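Local coordinates for protein cytochrome P450 RhF (Acinetobacter radioresistens, PDB 6RO8) that probably acts as a heme-thiolate monooxygenase, this chain being the heme domain of a longer protein that also carries flavin- and iron-sulfur-binding reductase parts, at residues V120-R125 against G377-M382; D130-Q135 against L177-V182; Y242-K247 against D257-S262. All blocks are in the same frame, centred on the assembly; numbering follows the deposited sequence.

Contact 1: residues V120-R125 against G377-M382; sequences VHMERR and GAHQCM. With HEM (protoporphyrin IX containing Fe), chain B.
The imidazole ring of H379 has M122 CE over one face and a heme propionate oxygen at its edge. The setting is the cysteine-ligand loop of the cytochrome P450 fold, residues 377-382, facing helix 121-127, which is the C helix of the family. M122 CE sits 4.0 Å from the centroid of the H379 ring and 12° off its normal, a CH-pi contact. M122 SD lies obliquely to the same ring, with H379 CE1 as its nearest atom in the loop. The methionine gets there because CG is anti to the backbone N (chi1 157°) and the chain then bends at chi2, laying the thioether across the imidazole. Its methyl also lies near A378 O and the heme oxygen O2D. M122 CE meets A378 CB at 4.3 Å, and E123 OE2 comes near the carbonyl O and CB of the same alanine.

At the edge, H379 ND1 donates to HEM O1D at 2.8 Å, with an N-H...O angle of 150°. This bond would limit rotation of the imidazole while the methionine packs on its face. R126 and R322 also bond to the heme, so the carboxylates lie among cationic and polar donors. A type I turn from G377 to Q380, closed by Q380 N to G377 O at 3.2 Å, shapes the loop ahead of C381. The loop then brings the cysteine to one face of the porphyrin. C381 SG binds the heme iron at 2.5 Å, and a water oxygen binds that iron from the opposite side at 2.3 Å.

Contact 2: residues D130-Q135 against L177-V182; sequences DAFTPQ and LHFLGV
This is a mainly aromatic contact between the loop leading into one helix of the P450 fold and the C-terminal end of another. F132 stands in the loop just before helix 134-155, the D helix. F179 is the last residue of helix 170-179, the E helix. The rings come together through F132 CE2 and F179 CZ, 3.5 Å apart. F179 CZ lies over one face of F132, while the F132 atoms approach F179 obliquely. The planes are turned by 50° and the centroids are 5.3 Å apart, so the pair is neither a parallel stack nor an edge-to-face one. The side chains cross at about a right angle. F179 can reach across because chi1 near trans (179°) points its ring out from the helix end.

A131 adds a smaller contact. Its carbonyl O lies 3.9 Å from F179 CE1, and that same oxygen accepts a hydrogen bond from N136 ND2. T133 is the N-cap of helix 134-155, with OG1 bonded to N136 N. Both bonds tie the loop bearing F132 to the first turn of the helix.

Other aromatic rings extend the cluster: W240 meets F132 edge-to-face, and H140 meets F179 in the same way. I386 of helix 384-401, the L helix, touches both phenylalanines. F179 also touches the heme, and the F132 side chain is about 7 Å from that of C381. The pair therefore adds to an apolar surround near the thiolate side of the heme. Its cohesion is probably mostly dispersion and exclusion of water, without a directional bond between the two segments.

Contact 3: residues Y242-K247 against D257-S262; sequences YDMIAK and DNYLHS
M244 is the first residue of 242-247 to touch 257-262, and its partner is Y259. The chain of M244 is extended beyond CG, so the sulfur reaches well across toward the neighbouring helix. M244 SD lies 3.7 Å from Y259 CE2 and also beside the phenol oxygen OH, with the methyl CE a little farther from that oxygen. The sulfur is 4.8 Å from the ring centroid and 66° off the normal. This is an oblique Met-aromatic contact, made at the hydroxyl end of the ring. From helix 257-270, Y259 turns its phenol toward the methionine with CG beside its own carbonyl carbon (chi1 163°).

The two helices are the H helix, 240-250, and helix 257-270, the first part of the long helix that crosses the distal side of the heme in the P450 fold. A short connection joins them, and they pack side by side. M129 touches both M244 and Y259, bringing a third chain segment to this pair.

I245 comes next. Its CA is 7.0 Å from the CA of L260, a close approach of the two backbones. L260 CD2 lies 4.1 Å from I245 CA and 4.2 Å from I245 CG1, so one methyl of the leucine rests against both backbone and side chain. Helix 207-233 backs this region, with M231 on I245 and L228 on L260.

Overall arrangement
The three contacts lie in one region of the fold, with centres 14 to 17 Å apart. No helix is shared among them. Contact 3 is fully buried helix-to-helix packing; contacts 1 and 2 are partly buried. Contact 2 is mainly aromatic, and contact 3 sets a methionine sulfur against a phenol and packs an isoleucine on a leucine. Of the three, contact 1 holds the hydrogen bond and metal bond to the heme. Contacts 1 and 2 meet where M382 packs on D130 and F132. R125 of contact 1 packs on Y259 of contact 3. G181 and A131 of contact 2 lie against Y242 and D243 of contact 3.

Contact 1: residues V120-R125 against G377-M382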
# COMPACT_ATOMS: atom_id res chain seq x y z
N VAL A 120 -8.77 6.79 21.39
CA VAL A 120 -7.57 7.61 21.18
C VAL A 120 -6.20 6.92 21.22
O VAL A 120 -5.28 7.48 20.63
CB VAL A 120 -7.59 8.84 22.12
CG1 VAL A 120 -8.88 9.67 21.86
CG2 VAL A 120 -7.56 8.40 23.52
N HIS A 121 -5.99 5.77 21.88
CA HIS A 121 -4.61 5.28 21.86
C HIS A 121 -4.10 5.19 20.43
O HIS A 121 -2.93 5.46 20.14
CB HIS A 121 -4.45 3.91 22.54
CG HIS A 121 -4.86 3.87 23.98
ND1 HIS A 121 -5.29 4.97 24.70
CD2 HIS A 121 -4.85 2.83 24.86
CE1 HIS A 121 -5.59 4.60 25.93
NE2 HIS A 121 -5.30 3.31 26.07
N MET A 122 -5.02 4.84 19.54
CA MET A 122 -4.84 5.08 18.12
C MET A 122 -4.79 6.58 17.81
O MET A 122 -3.80 7.08 17.26
CB MET A 122 -5.96 4.36 17.38
CG MET A 122 -6.36 4.81 16.02
SD MET A 122 -5.11 5.26 14.82
CE MET A 122 -6.06 6.45 13.91
N GLU A 123 -5.81 7.34 18.22
CA GLU A 123 -5.82 8.77 17.92
C GLU A 123 -4.83 9.57 18.77
O GLU A 123 -4.18 10.48 18.26
CB GLU A 123 -7.22 9.36 18.11
CG GLU A 123 -8.16 9.18 16.93
CD GLU A 123 -7.62 9.68 15.60
OE1 GLU A 123 -6.61 10.40 15.58
OE2 GLU A 123 -8.21 9.36 14.56
N ARG A 124 -4.74 9.29 20.08
CA ARG A 124 -3.72 9.92 20.91
C ARG A 124 -2.34 9.78 20.28
O ARG A 124 -1.60 10.75 20.19
CB ARG A 124 -3.70 9.29 22.31
CG ARG A 124 -3.81 10.27 23.43
CD ARG A 124 -3.73 9.54 24.75
NE ARG A 124 -5.00 8.95 25.14
CZ ARG A 124 -5.13 7.90 25.94
NH1 ARG A 124 -4.05 7.31 26.45
NH2 ARG A 124 -6.33 7.43 26.26
N ARG A 125 -2.00 8.57 19.82
CA ARG A 125 -0.72 8.36 19.16
C ARG A 125 -0.66 9.10 17.82
O ARG A 125 0.34 9.76 17.51
CB ARG A 125 -0.48 6.87 18.96
CG ARG A 125 0.96 6.50 18.70
CD ARG A 125 1.10 5.00 18.62
NE ARG A 125 0.83 4.35 19.90
CZ ARG A 125 0.58 3.05 20.04
NH1 ARG A 125 0.56 2.27 18.97
NH2 ARG A 125 0.36 2.54 21.25
N GLY A 377 -11.54 7.89 6.99
CA GLY A 377 -11.77 8.04 8.41
C GLY A 377 -10.55 7.95 9.30
O GLY A 377 -9.52 8.56 9.03
N ALA A 378 -10.67 7.16 10.38
CA ALA A 378 -9.73 7.27 11.49
C ALA A 378 -8.31 6.93 11.06
O ALA A 378 -7.37 7.66 11.41
CB ALA A 378 -10.18 6.36 12.64
N HIS A 379 -8.14 5.85 10.29
CA HIS A 379 -6.83 5.34 9.89
C HIS A 379 -6.42 5.81 8.50
O HIS A 379 -5.42 5.31 7.96
CB HIS A 379 -6.81 3.82 9.94
CG HIS A 379 -6.86 3.25 11.33
ND1 HIS A 379 -5.74 2.98 12.08
CD2 HIS A 379 -7.92 2.90 12.11
CE1 HIS A 379 -6.09 2.49 13.25
NE2 HIS A 379 -7.41 2.44 13.30
N GLN A 380 -7.14 6.77 7.92
CA GLN A 380 -6.82 7.23 6.57
C GLN A 380 -5.35 7.61 6.45
O GLN A 380 -4.78 8.26 7.33
CB GLN A 380 -7.67 8.42 6.18
CG GLN A 380 -7.49 8.72 4.71
CD GLN A 380 -7.95 10.09 4.34
OE1 GLN A 380 -7.38 11.09 4.78
NE2 GLN A 380 -8.98 10.15 3.51
N CYS A 381 -4.75 7.19 5.34
CA CYS A 381 -3.30 7.17 5.18
C CYS A 381 -2.67 8.52 5.53
O CYS A 381 -3.02 9.56 4.96
CB CYS A 381 -2.98 6.79 3.75
SG CYS A 381 -1.27 7.07 3.46
N MET A 382 -1.70 8.50 6.45
CA MET A 382 -1.06 9.75 6.85
C MET A 382 -0.07 10.26 5.81
O MET A 382 0.23 11.46 5.81
CB MET A 382 -0.33 9.58 8.18
CG MET A 382 -1.25 9.67 9.37
SD MET A 382 -0.40 9.33 10.92
CE MET A 382 0.27 10.94 11.35
CHA HEM B . -2.54 4.14 6.43
CHB HEM B . -2.40 3.28 1.65
CHC HEM B . 1.83 5.66 1.24
CHD HEM B . 1.87 6.08 6.08
C1A HEM B . -2.88 3.68 5.18
C2A HEM B . -4.04 2.88 4.83
C3A HEM B . -4.00 2.64 3.52
C4A HEM B . -2.81 3.27 2.97
CMA HEM B . -5.05 1.83 2.74
CAA HEM B . -5.14 2.39 5.79
CBA HEM B . -6.31 3.35 5.65
CGA HEM B . -7.42 3.02 6.61
O1A HEM B . -7.30 2.02 7.36
O2A HEM B . -8.42 3.77 6.62
C1B HEM B . -1.31 3.92 1.11
C2B HEM B . -1.04 4.08 -0.30
C3B HEM B . 0.15 4.73 -0.42
C4B HEM B . 0.65 5.00 0.92
CMB HEM B . -1.99 3.57 -1.42
CAB HEM B . 0.90 5.19 -1.69
CBB HEM B . 0.41 5.20 -2.92
C1C HEM B . 2.22 5.99 2.52
C2C HEM B . 3.44 6.67 2.93
C3C HEM B . 3.42 6.77 4.28
C4C HEM B . 2.21 6.17 4.75
CMC HEM B . 4.52 7.17 1.94
CAC HEM B . 4.43 7.40 5.28
CBC HEM B . 5.59 7.94 4.90
C1D HEM B . 0.71 5.58 6.61
C2D HEM B . 0.38 5.52 8.01
C3D HEM B . -0.84 5.00 8.12
C4D HEM B . -1.33 4.70 6.78
CMD HEM B . 1.26 5.98 9.19
CAD HEM B . -1.56 4.74 9.46
CBD HEM B . -2.36 5.96 9.92
CGD HEM B . -3.38 5.51 10.94
O1D HEM B . -3.42 4.30 11.26
O2D HEM B . -4.17 6.35 11.45
NA HEM B . -2.15 3.88 4.03
NB HEM B . -0.26 4.48 1.82
NC HEM B . 1.51 5.70 3.67
ND HEM B . -0.36 5.07 5.88
FE HEM B . -0.29 4.81 3.84
O HOH W 1 0.68 2.77 4.29

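Contact 2: residues D130-Q135 against L177-V182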
# COMPACT_ATOMS: atom_id res chain seq x y z
N ASP A 130 2.76 14.69 14.26
CA ASP A 130 2.67 15.34 12.95
C ASP A 130 3.89 16.23 12.65
O ASP A 130 4.06 17.32 13.22
CB ASP A 130 1.35 16.10 12.86
CG ASP A 130 0.15 15.16 12.97
OD1 ASP A 130 0.29 14.02 12.47
OD2 ASP A 130 -0.91 15.51 13.54
N ALA A 131 4.76 15.70 11.78
CA ALA A 131 5.65 16.47 10.93
C ALA A 131 5.32 16.17 9.47
O ALA A 131 6.20 16.04 8.61
CB ALA A 131 7.11 16.18 11.26
N PHE A 132 4.04 15.97 9.21
CA PHE A 132 3.51 16.03 7.87
C PHE A 132 3.13 17.46 7.50
O PHE A 132 2.44 17.65 6.49
CB PHE A 132 2.30 15.09 7.76
CG PHE A 132 2.66 13.66 8.01
CD1 PHE A 132 2.71 13.17 9.30
CD2 PHE A 132 3.02 12.84 6.96
CE1 PHE A 132 3.09 11.87 9.55
CE2 PHE A 132 3.41 11.52 7.20
CZ PHE A 132 3.44 11.04 8.49
N THR A 133 3.57 18.46 8.27
CA THR A 133 3.31 19.86 7.92
C THR A 133 3.66 20.09 6.45
O THR A 133 4.53 19.40 5.90
CB THR A 133 4.09 20.83 8.80
OG1 THR A 133 5.49 20.71 8.52
CG2 THR A 133 3.86 20.53 10.25
N PRO A 134 3.01 21.04 5.78
CA PRO A 134 3.35 21.28 4.37
C PRO A 134 4.75 21.84 4.20
O PRO A 134 5.41 21.54 3.20
CB PRO A 134 2.28 22.28 3.93
CG PRO A 134 2.02 23.09 5.19
CD PRO A 134 2.12 22.09 6.32
N GLN A 135 5.23 22.63 5.16
CA GLN A 135 6.62 23.05 5.13
C GLN A 135 7.55 21.85 5.06
O GLN A 135 8.46 21.79 4.23
CB GLN A 135 6.94 23.92 6.36
CG GLN A 135 8.29 24.60 6.28
CD GLN A 135 8.76 25.17 7.61
OE1 GLN A 135 8.28 24.77 8.66
NE2 GLN A 135 9.70 26.12 7.56
N LEU A 177 13.52 6.62 3.73
CA LEU A 177 14.64 6.70 4.67
C LEU A 177 14.88 8.13 5.10
O LEU A 177 15.05 8.40 6.30
CB LEU A 177 15.89 6.12 4.02
CG LEU A 177 15.76 4.66 3.64
CD1 LEU A 177 16.99 4.24 2.85
CD2 LEU A 177 15.63 3.88 4.90
N HIS A 178 14.87 9.06 4.15
CA HIS A 178 15.15 10.46 4.47
C HIS A 178 14.03 11.09 5.28
O HIS A 178 14.29 11.84 6.22
CB HIS A 178 15.41 11.25 3.19
CG HIS A 178 16.00 12.59 3.43
ND1 HIS A 178 17.30 12.77 3.87
CD2 HIS A 178 15.48 13.84 3.31
CE1 HIS A 178 17.55 14.06 4.00
NE2 HIS A 178 16.46 14.73 3.67
N PHE A 179 12.78 10.80 4.93
CA PHE A 179 11.66 11.28 5.73
C PHE A 179 11.73 10.75 7.16
O PHE A 179 11.59 11.51 8.12
CB PHE A 179 10.34 10.89 5.07
CG PHE A 179 9.13 11.33 5.83
CD1 PHE A 179 8.73 12.67 5.82
CD2 PHE A 179 8.36 10.40 6.52
CE1 PHE A 179 7.59 13.07 6.51
CE2 PHE A 179 7.24 10.80 7.22
CZ PHE A 179 6.85 12.14 7.22
N LEU A 180 11.93 9.44 7.31
CA LEU A 180 12.25 8.89 8.62
C LEU A 180 13.65 9.34 9.00
O LEU A 180 14.35 9.99 8.22
CB LEU A 180 12.13 7.37 8.58
CG LEU A 180 10.79 6.88 7.99
CD1 LEU A 180 10.82 5.40 7.61
CD2 LEU A 180 9.66 7.13 8.96
N GLY A 181 14.07 9.04 10.19
CA GLY A 181 15.44 9.51 10.41
C GLY A 181 16.49 8.43 10.18
O GLY A 181 17.46 8.33 10.94
N VAL A 182 16.30 7.62 9.14
CA VAL A 182 16.91 6.29 9.06
C VAL A 182 18.05 6.34 8.05
O VAL A 182 17.82 6.66 6.88
CB VAL A 182 15.88 5.22 8.67
CG1 VAL A 182 16.57 3.90 8.41
CG2 VAL A 182 14.82 5.09 9.77

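Contact 3: residues Y242-K247 against D257-S262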
# COMPACT_ATOMS: atom_id res chain seq x y z
N TYR A 242 12.68 9.94 14.67
CA TYR A 242 13.19 10.74 15.78
C TYR A 242 12.07 11.47 16.50
O TYR A 242 12.15 11.68 17.72
CB TYR A 242 14.22 11.75 15.28
CG TYR A 242 15.53 11.13 14.91
CD1 TYR A 242 16.37 10.57 15.89
CD2 TYR A 242 15.94 11.08 13.59
CE1 TYR A 242 17.58 9.98 15.54
CE2 TYR A 242 17.14 10.50 13.23
CZ TYR A 242 17.96 9.95 14.21
OH TYR A 242 19.14 9.37 13.82
N ASP A 243 11.02 11.87 15.78
CA ASP A 243 9.88 12.47 16.46
C ASP A 243 9.23 11.47 17.41
O ASP A 243 8.98 11.78 18.58
CB ASP A 243 8.86 12.98 15.44
CG ASP A 243 9.42 14.07 14.56
OD1 ASP A 243 10.33 14.79 15.01
OD2 ASP A 243 8.95 14.19 13.42
N MET A 244 8.97 10.25 16.93
CA MET A 244 8.37 9.24 17.80
C MET A 244 9.25 8.98 19.01
O MET A 244 8.77 8.99 20.15
CB MET A 244 8.12 7.94 17.03
CG MET A 244 7.74 8.09 15.58
SD MET A 244 7.00 6.58 14.94
CE MET A 244 6.64 7.03 13.24
N ILE A 245 10.54 8.71 18.78
CA ILE A 245 11.49 8.47 19.87
C ILE A 245 11.37 9.58 20.91
O ILE A 245 11.27 9.33 22.12
CB ILE A 245 12.93 8.37 19.33
CG1 ILE A 245 13.14 7.08 18.53
CG2 ILE A 245 13.94 8.44 20.46
CD1 ILE A 245 14.56 6.99 17.99
N ALA A 246 11.37 10.83 20.44
CA ALA A 246 11.20 11.98 21.33
C ALA A 246 9.86 11.92 22.07
O ALA A 246 9.82 12.09 23.29
CB ALA A 246 11.30 13.26 20.51
N LYS A 247 8.76 11.69 21.35
CA LYS A 247 7.46 11.62 22.01
C LYS A 247 7.41 10.47 23.01
O LYS A 247 6.68 10.53 24.01
CB LYS A 247 6.34 11.51 20.98
CG LYS A 247 5.99 12.84 20.27
CD LYS A 247 5.22 13.81 21.16
CE LYS A 247 5.00 15.16 20.48
NZ LYS A 247 3.78 15.87 20.98
N ASP A 257 7.42 1.69 23.89
CA ASP A 257 8.68 1.17 23.37
C ASP A 257 8.43 0.09 22.32
O ASP A 257 9.14 0.04 21.31
CB ASP A 257 9.56 0.65 24.50
CG ASP A 257 11.03 0.59 24.11
OD1 ASP A 257 11.35 0.64 22.89
OD2 ASP A 257 11.87 0.49 25.03
N ASN A 258 7.45 -0.78 22.55
CA ASN A 258 7.12 -1.76 21.52
C ASN A 258 6.58 -1.08 20.28
O ASN A 258 6.89 -1.49 19.16
CB ASN A 258 6.08 -2.76 22.01
CG ASN A 258 5.64 -3.70 20.90
OD1 ASN A 258 4.67 -3.42 20.18
ND2 ASN A 258 6.37 -4.79 20.74
N TYR A 259 5.75 -0.05 20.46
CA TYR A 259 5.30 0.69 19.30
C TYR A 259 6.48 1.23 18.52
O TYR A 259 6.47 1.23 17.28
CB TYR A 259 4.36 1.83 19.69
CG TYR A 259 4.23 2.82 18.56
CD1 TYR A 259 3.40 2.55 17.48
CD2 TYR A 259 4.99 3.99 18.54
CE1 TYR A 259 3.30 3.44 16.42
CE2 TYR A 259 4.91 4.87 17.51
CZ TYR A 259 4.07 4.60 16.45
OH TYR A 259 4.01 5.51 15.42
N LEU A 260 7.52 1.69 19.21
CA LEU A 260 8.70 2.19 18.51
C LEU A 260 9.31 1.11 17.65
O LEU A 260 9.58 1.32 16.46
CB LEU A 260 9.72 2.74 19.51
CG LEU A 260 9.53 4.20 19.94
CD1 LEU A 260 8.15 4.44 20.55
CD2 LEU A 260 10.64 4.60 20.90
N HIS A 261 9.51 -0.07 18.22
CA HIS A 261 10.15 -1.15 17.48
C HIS A 261 9.22 -1.67 16.39
O HIS A 261 9.66 -1.92 15.26
CB HIS A 261 10.55 -2.26 18.45
CG HIS A 261 11.53 -3.23 17.87
ND1 HIS A 261 12.25 -4.11 18.66
CD2 HIS A 261 11.90 -3.48 16.60
CE1 HIS A 261 13.02 -4.85 17.89
NE2 HIS A 261 12.82 -4.49 16.63
N SER A 262 7.93 -1.83 16.71
CA SER A 262 6.98 -2.32 15.71
C SER A 262 6.82 -1.31 14.57
O SER A 262 6.86 -1.69 13.39
CB SER A 262 5.64 -2.63 16.38
OG SER A 262 5.77 -3.69 17.34